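Local coordinates for protein of unknown function DUF574 (Streptomyces avermitilis, PDB 3GIW) that is of unknown function but probably is an S-adenosylmethionine-dependent methyltransferase with a Rossmann-type fold that binds S-adenosyl-L-homocysteine, at residues R68-L73 against P93-I98; L125-T128 against R132-Y135. All blocks are in the same frame, centred on the assembly; numbering follows the deposited sequence.

Contact 1 (R68-L73 against P93-I98)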
ATOM      1  N   ARG A  68      -9.029   0.506  -7.500  1.00 12.26           N
ATOM      2  CA  ARG A  68      -9.344   1.549  -8.467  1.00 12.20           C
ATOM      3  C   ARG A  68      -8.063   2.218  -9.004  1.00 10.95           C
ATOM      4  O   ARG A  68      -7.994   2.525 -10.197  1.00 13.18           O
ATOM      5  CB  ARG A  68     -10.292   2.592  -7.863  1.00 12.64           C
ATOM      6  CG  ARG A  68     -11.598   2.019  -7.411  1.00 12.67           C
ATOM      7  CD  ARG A  68     -12.649   3.073  -7.171  1.00 12.06           C
ATOM      8  NE  ARG A  68     -12.275   4.155  -6.265  1.00 12.28           N
ATOM      9  CZ  ARG A  68     -12.173   4.044  -4.942  1.00 12.57           C
ATOM     10  NH1 ARG A  68     -12.424   2.899  -4.328  1.00 13.30           N
ATOM     11  NH2 ARG A  68     -11.766   5.082  -4.218  1.00 13.28           N
ATOM     12  N   ALA A  69      -7.063   2.433  -8.155  1.00 11.11           N
ATOM     13  CA  ALA A  69      -5.815   3.063  -8.586  1.00 12.67           C
ATOM     14  C   ALA A  69      -5.057   2.173  -9.582  1.00 12.88           C
ATOM     15  O   ALA A  69      -4.572   2.669 -10.619  1.00 11.51           O
ATOM     16  CB  ALA A  69      -4.955   3.456  -7.405  1.00 13.14           C
ATOM     17  N   VAL A  70      -4.966   0.873  -9.288  1.00 11.93           N
ATOM     18  CA  VAL A  70      -4.257  -0.043 -10.183  1.00 12.81           C
ATOM     19  C   VAL A  70      -5.008  -0.192 -11.503  1.00 12.88           C
ATOM     20  O   VAL A  70      -4.376  -0.179 -12.589  1.00 13.04           O
ATOM     21  CB  VAL A  70      -4.009  -1.401  -9.494  1.00 12.85           C
ATOM     22  CG1 VAL A  70      -3.473  -2.456 -10.484  1.00 13.03           C
ATOM     23  CG2 VAL A  70      -3.021  -1.211  -8.310  1.00 15.62           C
ATOM     24  N   ALA A  71      -6.339  -0.285 -11.455  1.00 12.62           N
ATOM     25  CA  ALA A  71      -7.130  -0.316 -12.686  1.00 13.40           C
ATOM     26  C   ALA A  71      -6.920   0.952 -13.552  1.00 13.52           C
ATOM     27  O   ALA A  71      -6.703   0.850 -14.761  1.00 13.23           O
ATOM     28  CB  ALA A  71      -8.603  -0.505 -12.345  1.00 13.99           C
ATOM     29  N   HIS A  72      -6.924   2.129 -12.943  1.00 12.77           N
ATOM     30  CA  HIS A  72      -6.614   3.366 -13.642  1.00 12.89           C
ATOM     31  C   HIS A  72      -5.232   3.301 -14.304  1.00 12.33           C
ATOM     32  O   HIS A  72      -5.054   3.683 -15.464  1.00 13.36           O
ATOM     33  CB  HIS A  72      -6.616   4.552 -12.673  1.00 14.42           C
ATOM     34  CG  HIS A  72      -6.283   5.861 -13.324  1.00 16.50           C
ATOM     35  ND1 HIS A  72      -7.240   6.636 -13.945  1.00 17.45           N
ATOM     36  CD2 HIS A  72      -5.102   6.505 -13.499  1.00 17.92           C
ATOM     37  CE1 HIS A  72      -6.664   7.705 -14.465  1.00 18.56           C
ATOM     38  NE2 HIS A  72      -5.373   7.661 -14.192  1.00 18.57           N
ATOM     39  N   LEU A  73      -4.228   2.910 -13.532  1.00 12.33           N
ATOM     40  CA  LEU A  73      -2.859   2.842 -14.031  1.00 13.07           C
ATOM     41  C   LEU A  73      -2.735   1.885 -15.233  1.00 12.33           C
ATOM     42  O   LEU A  73      -2.081   2.222 -16.233  1.00 12.73           O
ATOM     43  CB  LEU A  73      -1.922   2.449 -12.907  1.00 12.84           C
ATOM     44  CG  LEU A  73      -1.584   3.554 -11.894  1.00 13.93           C
ATOM     45  CD1 LEU A  73      -1.036   2.934 -10.603  1.00 14.69           C
ATOM     46  CD2 LEU A  73      -0.613   4.598 -12.498  1.00 14.79           C
ATOM     47  N   PRO A  93      -9.013  -9.507  -5.263  1.00 18.91           N
ATOM     48  CA  PRO A  93      -7.965  -9.666  -6.263  1.00 18.00           C
ATOM     49  C   PRO A  93      -6.650  -9.009  -5.861  1.00 16.92           C
ATOM     50  O   PRO A  93      -6.626  -7.898  -5.316  1.00 17.45           O
ATOM     51  CB  PRO A  93      -8.560  -8.962  -7.485  1.00 19.22           C
ATOM     52  CG  PRO A  93      -9.350  -7.879  -6.898  1.00 19.42           C
ATOM     53  CD  PRO A  93      -9.946  -8.432  -5.641  1.00 20.22           C
ATOM     54  N   ASN A  94      -5.556  -9.691  -6.152  1.00 15.07           N
ATOM     55  CA  ASN A  94      -4.246  -9.097  -5.906  1.00 14.30           C
ATOM     56  C   ASN A  94      -3.925  -8.133  -7.040  1.00 14.08           C
ATOM     57  O   ASN A  94      -4.548  -8.173  -8.117  1.00 14.06           O
ATOM     58  CB  ASN A  94      -3.171 -10.173  -5.830  1.00 15.58           C
ATOM     59  CG  ASN A  94      -3.240 -10.971  -4.556  1.00 17.36           C
ATOM     60  OD1 ASN A  94      -3.010 -10.431  -3.478  1.00 19.09           O
ATOM     61  ND2 ASN A  94      -3.541 -12.263  -4.680  1.00 20.93           N
ATOM     62  N   LEU A  95      -2.956  -7.268  -6.776  1.00 14.12           N
ATOM     63  CA  LEU A  95      -2.555  -6.225  -7.721  1.00 13.72           C
ATOM     64  C   LEU A  95      -2.319  -6.821  -9.113  1.00 12.70           C
ATOM     65  O   LEU A  95      -2.824  -6.304 -10.124  1.00 13.52           O
ATOM     66  CB  LEU A  95      -1.290  -5.519  -7.205  1.00 14.37           C
ATOM     67  CG  LEU A  95      -0.913  -4.233  -7.930  1.00 15.37           C
ATOM     68  CD1 LEU A  95      -0.117  -3.293  -7.045  1.00 18.37           C
ATOM     69  CD2 LEU A  95      -0.158  -4.527  -9.157  1.00 16.99           C
ATOM     70  N   HIS A  96      -1.535  -7.896  -9.202  1.00 13.37           N
ATOM     71  CA  HIS A  96      -1.249  -8.477 -10.526  1.00 13.27           C
ATOM     72  C   HIS A  96      -2.453  -9.051 -11.259  1.00 13.77           C
ATOM     73  O   HIS A  96      -2.447  -9.126 -12.495  1.00 14.74           O
ATOM     74  CB  HIS A  96      -0.085  -9.511 -10.494  1.00 13.84           C
ATOM     75  CG  HIS A  96      -0.476 -10.882 -10.063  1.00 14.53           C
ATOM     76  ND1 HIS A  96      -0.607 -11.229  -8.734  1.00 13.83           N
ATOM     77  CD2 HIS A  96      -0.732 -12.001 -10.784  1.00 15.90           C
ATOM     78  CE1 HIS A  96      -0.943 -12.513  -8.662  1.00 15.87           C
ATOM     79  NE2 HIS A  96      -1.038 -12.998  -9.889  1.00 15.59           N
ATOM     80  N   GLU A  97      -3.435  -9.508 -10.499  1.00 13.88           N
ATOM     81  CA  GLU A  97      -4.636 -10.097 -11.093  1.00 13.79           C
ATOM     82  C   GLU A  97      -5.440  -8.984 -11.771  1.00 15.11           C
ATOM     83  O   GLU A  97      -5.985  -9.185 -12.868  1.00 15.63           O
ATOM     84  CB  GLU A  97      -5.426 -10.851 -10.016  1.00 15.95           C
ATOM     85  CG  GLU A  97      -4.646 -12.053  -9.505  1.00 16.43           C
ATOM     86  CD  GLU A  97      -5.136 -12.616  -8.163  1.00 20.26           C
ATOM     87  OE1 GLU A  97      -6.080 -12.121  -7.565  1.00 20.52           O
ATOM     88  OE2 GLU A  97      -4.509 -13.582  -7.686  1.00 27.23           O
ATOM     89  N   ILE A  98      -5.469  -7.807 -11.153  1.00 14.99           N
ATOM     90  CA  ILE A  98      -6.131  -6.641 -11.762  1.00 16.83           C
ATOM     91  C   ILE A  98      -5.371  -6.218 -13.030  1.00 16.26           C
ATOM     92  O   ILE A  98      -5.971  -6.064 -14.105  1.00 16.86           O
ATOM     93  CB  ILE A  98      -6.244  -5.476 -10.768  1.00 17.12           C
ATOM     94  CG1 ILE A  98      -7.187  -5.838  -9.628  1.00 17.96           C
ATOM     95  CG2 ILE A  98      -6.728  -4.188 -11.485  1.00 18.50           C
ATOM     96  CD1 ILE A  98      -7.069  -4.870  -8.460  1.00 19.76           C
TER
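At chi1 171°, Val-70 turns CG1 toward Ile-98 and CG2 toward Leu-95, so that its two methyls spread over the start of the facing helix. CG2 meets the branch carbon of Leu-95, with Val-70 CG2 to Leu-95 CG at 3.7 Å. The two side chains cross at about a right angle. A chi1 of -168° swings the branch of Leu-95 toward the valine. The other methyl, Val-70 CG1, lies 3.8 Å from Ile-98 CG2. Helices 55-75 and 95-102 flank the parallel strands of the Rossmann-fold sheet, and Leu-95 also touches Phe-82 and Asp-84 of strand 81-85 and Val-108 and Tyr-110 of strand 107-112. Ala-71 takes a smaller share. Ala-71 CB is 4.2 Å from Ile-98 CG2, and Ile-98 CG2 is also 3.9 Å from Ala-71 N. The contact across the helices is apolar. A hydrogen bond closes the first turn of the second helix: Asn-94 N donates to Glu-97 OE1 at 2.9 Å, from above the carboxylate plane. The side chain of Leu-95 lies about 6 Å from that of Arg-63, a residue of the S-adenosyl-L-homocysteine site.

Contact 2 (L125-T128 against R132-Y135)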
ATOM      1  N   LEU A 125       2.826 -15.391  -6.981  1.00 15.39           N
ATOM      2  CA  LEU A 125       3.623 -15.913  -8.080  1.00 15.02           C
ATOM      3  C   LEU A 125       2.800 -16.553  -9.221  1.00 15.26           C
ATOM      4  O   LEU A 125       3.362 -16.869 -10.291  1.00 15.91           O
ATOM      5  CB  LEU A 125       4.644 -16.925  -7.512  1.00 15.75           C
ATOM      6  CG  LEU A 125       5.683 -16.377  -6.524  1.00 17.02           C
ATOM      7  CD1 LEU A 125       6.603 -17.474  -5.984  1.00 19.00           C
ATOM      8  CD2 LEU A 125       6.493 -15.252  -7.170  1.00 18.37           C
ATOM      9  N   ALA A 126       1.500 -16.731  -9.003  1.00 15.66           N
ATOM     10  CA  ALA A 126       0.597 -17.328  -9.995  1.00 16.27           C
ATOM     11  C   ALA A 126       0.224 -16.316 -11.091  1.00 18.03           C
ATOM     12  O   ALA A 126      -0.816 -15.653 -11.027  1.00 20.21           O
ATOM     13  CB  ALA A 126      -0.650 -17.868  -9.329  1.00 17.05           C
ATOM     14  N   SER A 127       1.080 -16.256 -12.106  1.00 19.12           N
ATOM     15  CA  SER A 127       1.005 -15.289 -13.199  1.00 19.84           C
ATOM     16  C   SER A 127       0.332 -15.888 -14.422  1.00 20.31           C
ATOM     17  O   SER A 127       0.360 -17.106 -14.609  1.00 20.15           O
ATOM     18  CB  SER A 127       2.422 -14.858 -13.567  1.00 19.17           C
ATOM     19  OG  SER A 127       2.417 -13.881 -14.598  1.00 19.02           O
ATOM     20  N   THR A 128      -0.284 -15.042 -15.247  1.00 19.88           N
ATOM     21  CA  THR A 128      -0.600 -15.423 -16.617  1.00 19.46           C
ATOM     22  C   THR A 128       0.698 -15.878 -17.276  1.00 21.20           C
ATOM     23  O   THR A 128       1.777 -15.459 -16.861  1.00 19.70           O
ATOM     24  CB  THR A 128      -1.117 -14.235 -17.441  1.00 18.74           C
ATOM     25  OG1 THR A 128      -0.190 -13.149 -17.322  1.00 19.88           O
ATOM     26  CG2 THR A 128      -2.506 -13.791 -17.005  1.00 17.52           C
ATOM     27  N   ARG A 132       4.637 -11.755 -15.967  1.00 17.83           N
ATOM     28  CA  ARG A 132       5.622 -12.238 -14.992  1.00 19.43           C
ATOM     29  C   ARG A 132       5.323 -11.627 -13.637  1.00 17.22           C
ATOM     30  O   ARG A 132       4.994 -10.462 -13.567  1.00 17.10           O
ATOM     31  CB  ARG A 132       7.056 -11.825 -15.331  1.00 21.92           C
ATOM     32  CG  ARG A 132       7.524 -12.048 -16.762  1.00 24.12           C
ATOM     33  CD  ARG A 132       8.889 -11.372 -16.971  1.00 26.00           C
ATOM     34  NE  ARG A 132       9.423 -11.621 -18.312  1.00 28.73           N
ATOM     35  CZ  ARG A 132      10.621 -11.217 -18.754  1.00 29.91           C
ATOM     36  NH1 ARG A 132      11.436 -10.514 -17.967  1.00 32.04           N
ATOM     37  NH2 ARG A 132      11.013 -11.524 -19.993  1.00 29.63           N
ATOM     38  N   THR A 133       5.505 -12.393 -12.576  1.00 15.14           N
ATOM     39  CA  THR A 133       5.494 -11.843 -11.213  1.00 14.41           C
ATOM     40  C   THR A 133       6.639 -12.436 -10.395  1.00 14.85           C
ATOM     41  O   THR A 133       7.125 -13.556 -10.663  1.00 15.74           O
ATOM     42  CB  THR A 133       4.159 -12.092 -10.483  1.00 16.48           C
ATOM     43  OG1 THR A 133       4.030 -13.491 -10.207  1.00 16.48           O
ATOM     44  CG2 THR A 133       2.987 -11.605 -11.300  1.00 16.52           C
ATOM     45  N   ALA A 134       7.009 -11.718  -9.356  1.00 13.49           N
ATOM     46  CA  ALA A 134       8.043 -12.161  -8.438  1.00 12.43           C
ATOM     47  C   ALA A 134       7.758 -11.590  -7.036  1.00 13.25           C
ATOM     48  O   ALA A 134       6.999 -10.623  -6.900  1.00 12.68           O
ATOM     49  CB  ALA A 134       9.417 -11.694  -8.942  1.00 15.16           C
ATOM     50  N   TYR A 135       8.372 -12.202  -6.037  1.00 13.26           N
ATOM     51  CA  TYR A 135       8.271 -11.770  -4.653  1.00 12.96           C
ATOM     52  C   TYR A 135       9.653 -11.652  -4.067  1.00 13.66           C
ATOM     53  O   TYR A 135      10.490 -12.573  -4.229  1.00 15.61           O
ATOM     54  CB  TYR A 135       7.425 -12.731  -3.782  1.00 12.94           C
ATOM     55  CG  TYR A 135       7.397 -12.281  -2.336  1.00 13.11           C
ATOM     56  CD1 TYR A 135       6.675 -11.152  -1.965  1.00 12.46           C
ATOM     57  CD2 TYR A 135       8.171 -12.918  -1.344  1.00 12.73           C
ATOM     58  CE1 TYR A 135       6.695 -10.673  -0.673  1.00 12.20           C
ATOM     59  CE2 TYR A 135       8.203 -12.419  -0.019  1.00 12.86           C
ATOM     60  CZ  TYR A 135       7.450 -11.304   0.315  1.00 12.09           C
ATOM     61  OH  TYR A 135       7.420 -10.760   1.572  1.00 13.24           O
TER
HETATM   62  O   HOH W   1       5.736 -15.945 -11.120  1.00 22.94           O
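Leu-125 and Thr-133 are joined by a water. It donates to Leu-125 O at 2.7 Å and to Thr-133 O at 2.8 Å, so one molecule links the turn to the strand. The hydroxyl of Thr-133 sits under the turn as well, with Thr-133 OG1 3.2 Å from Leu-125 CA. A chi1 of 69° turns OG1 to the backbone of Leu-124 and Leu-125, while CG2 lies against Ser-127. OG1 is hydrogen-bonded to Leu-124 O. Ser-127 OG donates to Thr-128 O at 2.8 Å, in the carbonyl plane and on a lone pair. Gln-100 NE2 of helix 95-102 is hydrogen-bonded to Ser-127 OG. Without OG, as with an alanine here, Thr-128 O and Gln-100 NE2 would probably lose this partner.

The apolar contacts are few. Leu-125 CD2 rests on the strand backbone, 3.7 Å from Ala-134 CA, and Leu-125 CD2 comes within 4.3 Å of Tyr-135 CB. Ser-127 CB packs 4.0 Å from Thr-133 CG2. Ala-126 centres an inverse gamma turn, which bends the chain between Leu-125 and Ser-127.

Strand 132-137 is one of the two outermost strands of the sheet within the chain, with strand 107-112 as its neighbour. The turn after helix 122-125 is joined to it by a water and a few methyl contacts, a join that depends on a solvent molecule and is probably less rigid than backbone pairing.

Overall arrangement
Both contacts meet helix 95-102. In contact 1 the start of this helix packs against helix 55-75. His-96, next to Leu-95, turns to contact 2, where His-96 NE2 probably hydrogen-bonds to Ala-126 O at 2.9 Å and its ring packs on Thr-133. The centres of the two contacts are about 14 Å apart. That of contact 1 is about 12 Å, and that of contact 2 about 18 Å, from the centre of the chain. Contact 1 is aliphatic packing between helices. Contact 2 lies at an outermost strand, and three of its seven touching residues are exposed. There a bridging water and a leucine methyl do much of the joining, while the hydroxyls bond elsewhere.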